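Local structure of 3,4-dihydroxy-2-butanone 4-phosphate synthase (Acinetobacter baumannii, 6MNZ) at residues 27-31 against 171-175; 193-197 against 320-325. The protein probably converts D-ribulose 5-phosphate to formate and 3,4-dihydroxy-2-butanone 4-phosphate, a step of riboflavin biosynthesis, with magnesium or manganese as cofactor. The contacts are given in a common frame with arbitrary orientation. Numbering follows the deposited sequence.

Interaction 1: residues 27-31 against 171-175. With SO4 (sulfate ion), chain C; SO4 (sulfate ion), chain E.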
ATOM      1  N   ARG A  27      -2.502 -19.067  -9.422  1.00 41.97           N
ATOM      2  CA  ARG A  27      -1.509 -18.203  -8.792  1.00 37.27           C
ATOM      3  C   ARG A  27      -0.078 -18.406  -9.280  1.00 44.84           C
ATOM      4  O   ARG A  27       0.351 -17.720 -10.214  1.00 46.39           O
ATOM      5  CB  ARG A  27      -1.549 -18.405  -7.273  1.00 37.71           C
ATOM      6  CG  ARG A  27      -0.615 -17.496  -6.495  1.00 46.81           C
ATOM      7  CD  ARG A  27      -0.613 -17.846  -5.013  1.00 42.16           C
ATOM      8  NE  ARG A  27       0.432 -17.137  -4.282  1.00 35.49           N
ATOM      9  CZ  ARG A  27       1.691 -17.554  -4.174  1.00 45.57           C
ATOM     10  NH1 ARG A  27       2.066 -18.715  -4.698  1.00 43.77           N
ATOM     11  NH2 ARG A  27       2.571 -16.818  -3.509  1.00 55.14           N
ATOM     12  N   GLU A  28       0.489 -19.557  -8.934  1.00 28.53           N
ATOM     13  CA  GLU A  28       1.721 -20.053  -9.534  1.00 29.47           C
ATOM     14  C   GLU A  28       1.504 -21.353 -10.278  1.00 28.73           C
ATOM     15  O   GLU A  28       2.109 -21.571 -11.329  1.00 41.15           O
ATOM     16  CB  GLU A  28       2.803 -20.284  -8.468  1.00 35.96           C
ATOM     17  CG  GLU A  28       3.368 -19.035  -7.809  1.00 31.13           C
ATOM     18  CD  GLU A  28       4.466 -19.366  -6.810  1.00 42.46           C
ATOM     19  OE1 GLU A  28       5.102 -18.430  -6.283  1.00 59.12           O
ATOM     20  OE2 GLU A  28       4.677 -20.566  -6.534  1.00 41.06           O
ATOM     21  N   ASN A  29       0.630 -22.216  -9.761  1.00 40.45           N
ATOM     22  CA  ASN A  29       0.269 -23.460 -10.430  1.00 41.25           C
ATOM     23  C   ASN A  29       1.476 -24.395 -10.504  1.00 36.76           C
ATOM     24  O   ASN A  29       1.793 -24.955 -11.554  1.00 31.05           O
ATOM     25  CB  ASN A  29      -0.298 -23.174 -11.821  1.00 37.47           C
ATOM     26  CG  ASN A  29      -1.021 -24.359 -12.409  1.00 27.34           C
ATOM     27  OD1 ASN A  29      -1.499 -25.230 -11.685  1.00 28.20           O
ATOM     28  ND2 ASN A  29      -0.998 -24.461 -13.730  1.00 26.56           N
ATOM     29  N   GLU A  30       2.121 -24.594  -9.359  1.00 32.33           N
ATOM     30  CA  GLU A  30       3.319 -25.410  -9.264  1.00 30.04           C
ATOM     31  C   GLU A  30       3.185 -26.365  -8.088  1.00 29.55           C
ATOM     32  O   GLU A  30       2.543 -26.057  -7.083  1.00 36.26           O
ATOM     33  CB  GLU A  30       4.573 -24.539  -9.104  1.00 54.97           C
ATOM     34  CG  GLU A  30       4.901 -23.700 -10.332  1.00 41.34           C
ATOM     35  CD  GLU A  30       6.135 -22.835 -10.144  1.00 35.94           C
ATOM     36  OE1 GLU A  30       6.589 -22.676  -8.991  1.00 43.81           O
ATOM     37  OE2 GLU A  30       6.596 -22.239 -11.140  1.00 36.97           O
ATOM     38  N   GLY A  31       3.962 -27.444  -8.148  1.00 29.77           N
ATOM     39  CA  GLY A  31       4.095 -28.378  -7.044  1.00 27.98           C
ATOM     40  C   GLY A  31       5.489 -28.293  -6.443  1.00 26.89           C
ATOM     41  O   GLY A  31       6.479 -28.171  -7.167  1.00 33.81           O
ATOM     42  N   THR A 171       9.625 -27.933 -18.461  1.00 45.34           N
ATOM     43  CA  THR A 171       8.567 -27.030 -18.039  1.00 29.55           C
ATOM     44  C   THR A 171       8.031 -27.453 -16.676  1.00 27.95           C
ATOM     45  O   THR A 171       8.485 -28.432 -16.078  1.00 35.77           O
ATOM     46  CB  THR A 171       7.436 -27.002 -19.073  1.00 30.99           C
ATOM     47  OG1 THR A 171       6.859 -28.308 -19.192  1.00 29.87           O
ATOM     48  CG2 THR A 171       7.958 -26.552 -20.434  1.00 41.66           C
ATOM     49  N   MET A 172       7.156 -26.615 -16.126  1.00 31.25           N
ATOM     50  CA  MET A 172       6.703 -26.782 -14.752  1.00 35.60           C
ATOM     51  C   MET A 172       5.643 -27.874 -14.676  1.00 37.33           C
ATOM     52  O   MET A 172       4.699 -27.895 -15.474  1.00 31.03           O
ATOM     53  CB  MET A 172       6.144 -25.466 -14.212  1.00 37.30           C
ATOM     54  CG  MET A 172       7.152 -24.328 -14.164  1.00 29.06           C
ATOM     55  SD  MET A 172       8.707 -24.766 -13.362  1.00 28.09           S
ATOM     56  CE  MET A 172       8.126 -25.461 -11.819  1.00 26.84           C
ATOM     57  N   ALA A 173       5.868 -28.845 -13.796  1.00 35.04           N
ATOM     58  CA  ALA A 173       4.879 -29.885 -13.546  1.00 35.44           C
ATOM     59  C   ALA A 173       3.579 -29.278 -13.035  1.00 36.15           C
ATOM     60  O   ALA A 173       3.571 -28.558 -12.032  1.00 33.24           O
ATOM     61  CB  ALA A 173       5.429 -30.891 -12.536  1.00 45.75           C
ATOM     62  N   ARG A 174       2.484 -29.564 -13.733  1.00 37.45           N
ATOM     63  CA  ARG A 174       1.151 -29.183 -13.299  1.00 37.20           C
ATOM     64  C   ARG A 174       0.472 -30.353 -12.592  1.00 47.14           C
ATOM     65  O   ARG A 174       1.043 -31.435 -12.437  1.00 48.72           O
ATOM     66  CB  ARG A 174       0.317 -28.708 -14.491  1.00 38.86           C
ATOM     67  CG  ARG A 174       1.059 -27.762 -15.420  1.00 43.31           C
ATOM     68  CD  ARG A 174       1.701 -26.616 -14.654  1.00 40.27           C
ATOM     69  NE  ARG A 174       2.220 -25.588 -15.550  1.00 39.15           N
ATOM     70  CZ  ARG A 174       2.748 -24.438 -15.146  1.00 29.38           C
ATOM     71  NH1 ARG A 174       2.843 -24.164 -13.852  1.00 30.45           N
ATOM     72  NH2 ARG A 174       3.119 -23.530 -16.037  1.00 33.45           N
ATOM     73  N   ARG A 175      -0.764 -30.116 -12.139  1.00 47.31           N
ATOM     74  CA  ARG A 175      -1.471 -31.094 -11.315  1.00 54.88           C
ATOM     75  C   ARG A 175      -1.373 -32.493 -11.910  1.00 48.13           C
ATOM     76  O   ARG A 175      -0.964 -33.443 -11.231  1.00 45.74           O
ATOM     77  CB  ARG A 175      -2.937 -30.677 -11.161  1.00 57.94           C
ATOM     78  CG  ARG A 175      -3.776 -31.609 -10.292  1.00 69.73           C
ATOM     79  CD  ARG A 175      -5.265 -31.457 -10.580  1.00 76.14           C
ATOM     80  NE  ARG A 175      -5.618 -31.890 -11.930  1.00 89.92           N
ATOM     81  CZ  ARG A 175      -6.844 -31.826 -12.441  1.00 84.24           C
ATOM     82  NH1 ARG A 175      -7.855 -31.387 -11.702  1.00 78.18           N
ATOM     83  NH2 ARG A 175      -7.061 -32.199 -13.696  1.00 76.32           N
TER
HETATM   84  S   SO4 C 401       5.676 -18.950  -2.893  1.00 33.70           S
HETATM   85  O1  SO4 C 401       5.436 -18.874  -1.455  1.00 44.23           O
HETATM   86  O2  SO4 C 401       4.656 -19.791  -3.510  1.00 29.54           O
HETATM   87  O3  SO4 C 401       6.993 -19.531  -3.126  1.00 42.69           O
HETATM   88  O4  SO4 C 401       5.618 -17.621  -3.493  1.00 34.37           O
HETATM   89  S   SO4 E 403       3.893 -24.533 -19.426  1.00 81.12           S
HETATM   90  O1  SO4 E 403       4.857 -24.746 -18.350  1.00 54.79           O
HETATM   91  O2  SO4 E 403       2.642 -25.211 -19.100  1.00 63.43           O
HETATM   92  O3  SO4 E 403       3.648 -23.102 -19.573  1.00 69.43           O
HETATM   93  O4  SO4 E 403       4.429 -25.069 -20.674  1.00 72.47           O

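Interaction 2: residues 193-197 against 320-325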
ATOM      1  N   ALA A 193      -4.921 -24.457  -0.679  1.00 35.87           N
ATOM      2  CA  ALA A 193      -6.304 -24.138  -0.338  1.00 35.24           C
ATOM      3  C   ALA A 193      -6.898 -25.180   0.602  1.00 45.86           C
ATOM      4  O   ALA A 193      -7.626 -24.836   1.540  1.00 39.10           O
ATOM      5  CB  ALA A 193      -7.148 -24.017  -1.606  1.00 32.11           C
ATOM      6  N   ASP A 194      -6.592 -26.460   0.374  1.00 47.08           N
ATOM      7  CA  ASP A 194      -7.040 -27.493   1.301  1.00 41.25           C
ATOM      8  C   ASP A 194      -6.440 -27.295   2.686  1.00 39.48           C
ATOM      9  O   ASP A 194      -7.053 -27.678   3.689  1.00 46.46           O
ATOM     10  CB  ASP A 194      -6.677 -28.879   0.763  1.00 48.82           C
ATOM     11  CG  ASP A 194      -7.636 -29.355  -0.312  1.00 66.91           C
ATOM     12  OD1 ASP A 194      -8.232 -28.499  -0.999  1.00 66.44           O
ATOM     13  OD2 ASP A 194      -7.747 -30.583  -0.511  1.00 64.27           O
ATOM     14  N   LEU A 195      -5.247 -26.703   2.765  1.00 41.04           N
ATOM     15  CA  LEU A 195      -4.672 -26.359   4.061  1.00 34.87           C
ATOM     16  C   LEU A 195      -5.316 -25.110   4.651  1.00 32.76           C
ATOM     17  O   LEU A 195      -5.491 -25.020   5.871  1.00 31.67           O
ATOM     18  CB  LEU A 195      -3.162 -26.167   3.930  1.00 31.55           C
ATOM     19  CG  LEU A 195      -2.398 -26.032   5.250  1.00 42.02           C
ATOM     20  CD1 LEU A 195      -2.518 -27.301   6.083  1.00 36.69           C
ATOM     21  CD2 LEU A 195      -0.935 -25.698   4.986  1.00 38.94           C
ATOM     22  N   ILE A 196      -5.612 -24.109   3.814  1.00 35.83           N
ATOM     23  CA  ILE A 196      -6.400 -22.966   4.270  1.00 32.47           C
ATOM     24  C   ILE A 196      -7.650 -23.452   4.991  1.00 42.22           C
ATOM     25  O   ILE A 196      -7.932 -23.063   6.131  1.00 44.09           O
ATOM     26  CB  ILE A 196      -6.766 -22.051   3.089  1.00 24.50           C
ATOM     27  CG1 ILE A 196      -5.523 -21.339   2.564  1.00 30.92           C
ATOM     28  CG2 ILE A 196      -7.807 -21.025   3.520  1.00 31.55           C
ATOM     29  CD1 ILE A 196      -5.718 -20.629   1.252  1.00 33.72           C
ATOM     30  N   HIS A 197      -8.444 -24.277   4.309  1.00 39.86           N
ATOM     31  CA  HIS A 197      -9.728 -24.691   4.859  1.00 32.08           C
ATOM     32  C   HIS A 197      -9.552 -25.527   6.118  1.00 33.28           C
ATOM     33  O   HIS A 197     -10.307 -25.358   7.081  1.00 35.05           O
ATOM     34  CB  HIS A 197     -10.510 -25.473   3.806  1.00 48.48           C
ATOM     35  CG  HIS A 197     -11.893 -25.848   4.235  1.00 41.98           C
ATOM     36  ND1 HIS A 197     -12.867 -24.912   4.513  1.00 45.95           N
ATOM     37  CD2 HIS A 197     -12.471 -27.058   4.418  1.00 40.49           C
ATOM     38  CE1 HIS A 197     -13.975 -25.530   4.880  1.00 55.14           C
ATOM     39  NE2 HIS A 197     -13.772 -26.832   4.795  1.00 44.10           N
ATOM     40  N   LEU A 320      -9.117 -19.681  -5.349  1.00 42.73           N
ATOM     41  CA  LEU A 320      -9.805 -20.535  -4.388  1.00 28.81           C
ATOM     42  C   LEU A 320      -9.257 -20.346  -2.982  1.00 44.71           C
ATOM     43  O   LEU A 320     -10.007 -20.449  -2.004  1.00 48.45           O
ATOM     44  CB  LEU A 320      -9.674 -21.997  -4.813  1.00 37.11           C
ATOM     45  CG  LEU A 320     -10.705 -22.992  -4.280  1.00 58.66           C
ATOM     46  CD1 LEU A 320     -12.124 -22.528  -4.552  1.00 56.64           C
ATOM     47  CD2 LEU A 320     -10.459 -24.363  -4.901  1.00 45.62           C
ATOM     48  N   SER A 321      -7.958 -20.074  -2.859  1.00 52.59           N
ATOM     49  CA  SER A 321      -7.401 -19.686  -1.569  1.00 45.77           C
ATOM     50  C   SER A 321      -8.132 -18.476  -1.000  1.00 39.04           C
ATOM     51  O   SER A 321      -8.562 -18.484   0.158  1.00 34.04           O
ATOM     52  CB  SER A 321      -5.910 -19.391  -1.718  1.00 40.82           C
ATOM     53  OG  SER A 321      -5.198 -20.573  -2.033  1.00 43.16           O
ATOM     54  N   HIS A 322      -8.262 -17.415  -1.798  1.00 37.13           N
ATOM     55  CA  HIS A 322      -8.927 -16.208  -1.326  1.00 39.27           C
ATOM     56  C   HIS A 322     -10.389 -16.452  -0.979  1.00 36.26           C
ATOM     57  O   HIS A 322     -10.956 -15.704  -0.177  1.00 36.17           O
ATOM     58  CB  HIS A 322      -8.820 -15.108  -2.382  1.00 41.40           C
ATOM     59  CG  HIS A 322      -9.408 -13.801  -1.954  1.00 46.04           C
ATOM     60  ND1 HIS A 322     -10.754 -13.520  -2.058  1.00 51.41           N
ATOM     61  CD2 HIS A 322      -8.850 -12.730  -1.341  1.00 37.68           C
ATOM     62  CE1 HIS A 322     -10.978 -12.289  -1.634  1.00 47.61           C
ATOM     63  NE2 HIS A 322      -9.848 -11.805  -1.153  1.00 54.03           N
ATOM     64  N   GLN A 323     -11.004 -17.493  -1.542  1.00 38.87           N
ATOM     65  CA  GLN A 323     -12.379 -17.826  -1.188  1.00 41.61           C
ATOM     66  C   GLN A 323     -12.450 -18.486   0.184  1.00 40.58           C
ATOM     67  O   GLN A 323     -13.215 -18.051   1.052  1.00 46.95           O
ATOM     68  CB  GLN A 323     -12.988 -18.738  -2.252  1.00 37.08           C
ATOM     69  CG  GLN A 323     -13.223 -18.063  -3.595  1.00 58.77           C
ATOM     70  CD  GLN A 323     -13.856 -18.994  -4.613  1.00 67.77           C
ATOM     71  OE1 GLN A 323     -14.181 -20.140  -4.303  1.00 69.91           O
ATOM     72  NE2 GLN A 323     -14.068 -18.493  -5.823  1.00 64.57           N
ATOM     73  N   TYR A 324     -11.629 -19.516   0.410  1.00 44.05           N
ATOM     74  CA  TYR A 324     -11.624 -20.190   1.702  1.00 42.80           C
ATOM     75  C   TYR A 324     -11.125 -19.271   2.809  1.00 36.87           C
ATOM     76  O   TYR A 324     -11.529 -19.422   3.968  1.00 40.63           O
ATOM     77  CB  TYR A 324     -10.753 -21.444   1.644  1.00 50.41           C
ATOM     78  CG  TYR A 324     -11.199 -22.480   0.636  1.00 59.13           C
ATOM     79  CD1 TYR A 324     -12.460 -22.421   0.057  1.00 58.29           C
ATOM     80  CD2 TYR A 324     -10.429 -23.609   0.400  1.00 56.31           C
ATOM     81  CE1 TYR A 324     -12.892 -23.403  -0.811  1.00 58.12           C
ATOM     82  CE2 TYR A 324     -10.873 -24.619  -0.426  1.00 53.48           C
ATOM     83  CZ  TYR A 324     -12.098 -24.505  -1.042  1.00 57.66           C
ATOM     84  OH  TYR A 324     -12.533 -25.501  -1.885  1.00 69.52           O
ATOM     85  N   GLN A 325     -10.208 -18.360   2.485  1.00 34.76           N
ATOM     86  CA  GLN A 325      -9.902 -17.261   3.393  1.00 35.07           C
ATOM     87  C   GLN A 325     -11.158 -16.462   3.718  1.00 38.22           C
ATOM     88  O   GLN A 325     -11.456 -16.201   4.889  1.00 37.82           O
ATOM     89  CB  GLN A 325      -8.831 -16.362   2.777  1.00 39.80           C
ATOM     90  CG  GLN A 325      -7.451 -16.994   2.726  1.00 37.71           C
ATOM     91  CD  GLN A 325      -6.490 -16.227   1.841  1.00 30.94           C
ATOM     92  OE1 GLN A 325      -6.854 -15.218   1.239  1.00 34.22           O
ATOM     93  NE2 GLN A 325      -5.233 -16.653   1.828  1.00 38.71           N
TER

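Interaction 1: residues 27-31 against 171-175
R174 makes the main link between these two loop segments. Its first two chi angles are both m, so the side chain bends near its base, then runs straight through chi3 and chi4 (both near 180°). This carries the guanidinium across to 27-31, where NH1 donates a hydrogen bond to the backbone O of N29 (2.6 Å). The t side chain of N29 lies along R174, with N29 ND2 3.6 Å from R174 CD and over one face of the guanidinium. R174 NH2 also makes a weak hydrogen bond to O1 of the chain E sulfate (3.1 Å). M172 coils through three m rotamers. Its CE comes 3.6 Å from OE2 of E30, which reaches out through an m, t side chain.

R27 does not touch 171-175. Its extended t, t, t side chain hydrogen-bonds the chain C sulfate, R27 NH1 to O2 (3.0 Å) and R27 NH2 to O4 (3.2 Å); the sulfates probably come from the crystallisation liquor. R27 NH1 also forms a salt bridge with E28 OE1 (3.4 Å). R27 and E28 are predicted to bind substrate, and E28 both metals.

Segment 27-31 lies between strands 19-22 and 31-36. Segment 171-175 follows strand 160-164, and R174 is the N-cap of helix 175-184. G31 and A173 both make backbone hydrogen bonds to I165, just beyond strand 160-164.

Interaction 2: residues 193-197 against 320-325
A193 opens the contact. Its CB points at the other helix and lies 4.0 Å from S321 OG and 3.9 Å from Y324 CD2. The small side chain lets the backbones come close here, with A193 CA 4.7 Å from S321 CA. The backbone O of A193 meets the edge of the Y324 ring, 3.3 Å from CD2. The same O accepts the helical hydrogen bond from H197 N (2.9 Å).

D194 and L195 direct their CA-to-CB bonds away, and both touch V6 of helix 6-15. One turn after A193, I196 packs against S321, Y324 and Q325. Its CD1 is 3.2 Å from S321 CB, and its CG2 is 3.5 Å from Y324 CB and 3.7 Å from Q325 N.

H197 ends the segment. Its CB is 3.9 Å from Y324 CD2. Its ring turns an edge to the face of Y324 in an edge-to-face pair, with centroids 5.6 Å apart and planes at 51°.

The two helical segments run parallel, at 3°, with axes 8.9 Å apart. No hydrogen bond crosses between them. This is close side-by-side helix packing at a domain interface. It joins the DHBP synthase part to the GTP cyclohydrolase II-like part of this two-domain protein.

In the fold
Interaction 1 lies within the DHBP synthase part, while interaction 2 joins that part to the GTP cyclohydrolase II-like part. Their centres are about 17 Å apart and their nearest atoms about 6 Å. The predicted active site relates them. The side chain of E28 is about 3 Å from that of H143, a predicted metal ligand. That of E30 is about 4 Å from that of E164, predicted to be essential for catalysis. The chain C sulfate at R27 is also bound by H143 and T144, so it lies in this site. From interaction 2, the side chain of S321 is about 3 Å from that of A141 and about 6 Å from that of R27. Helix 320-336 therefore begins beside the predicted substrate pocket.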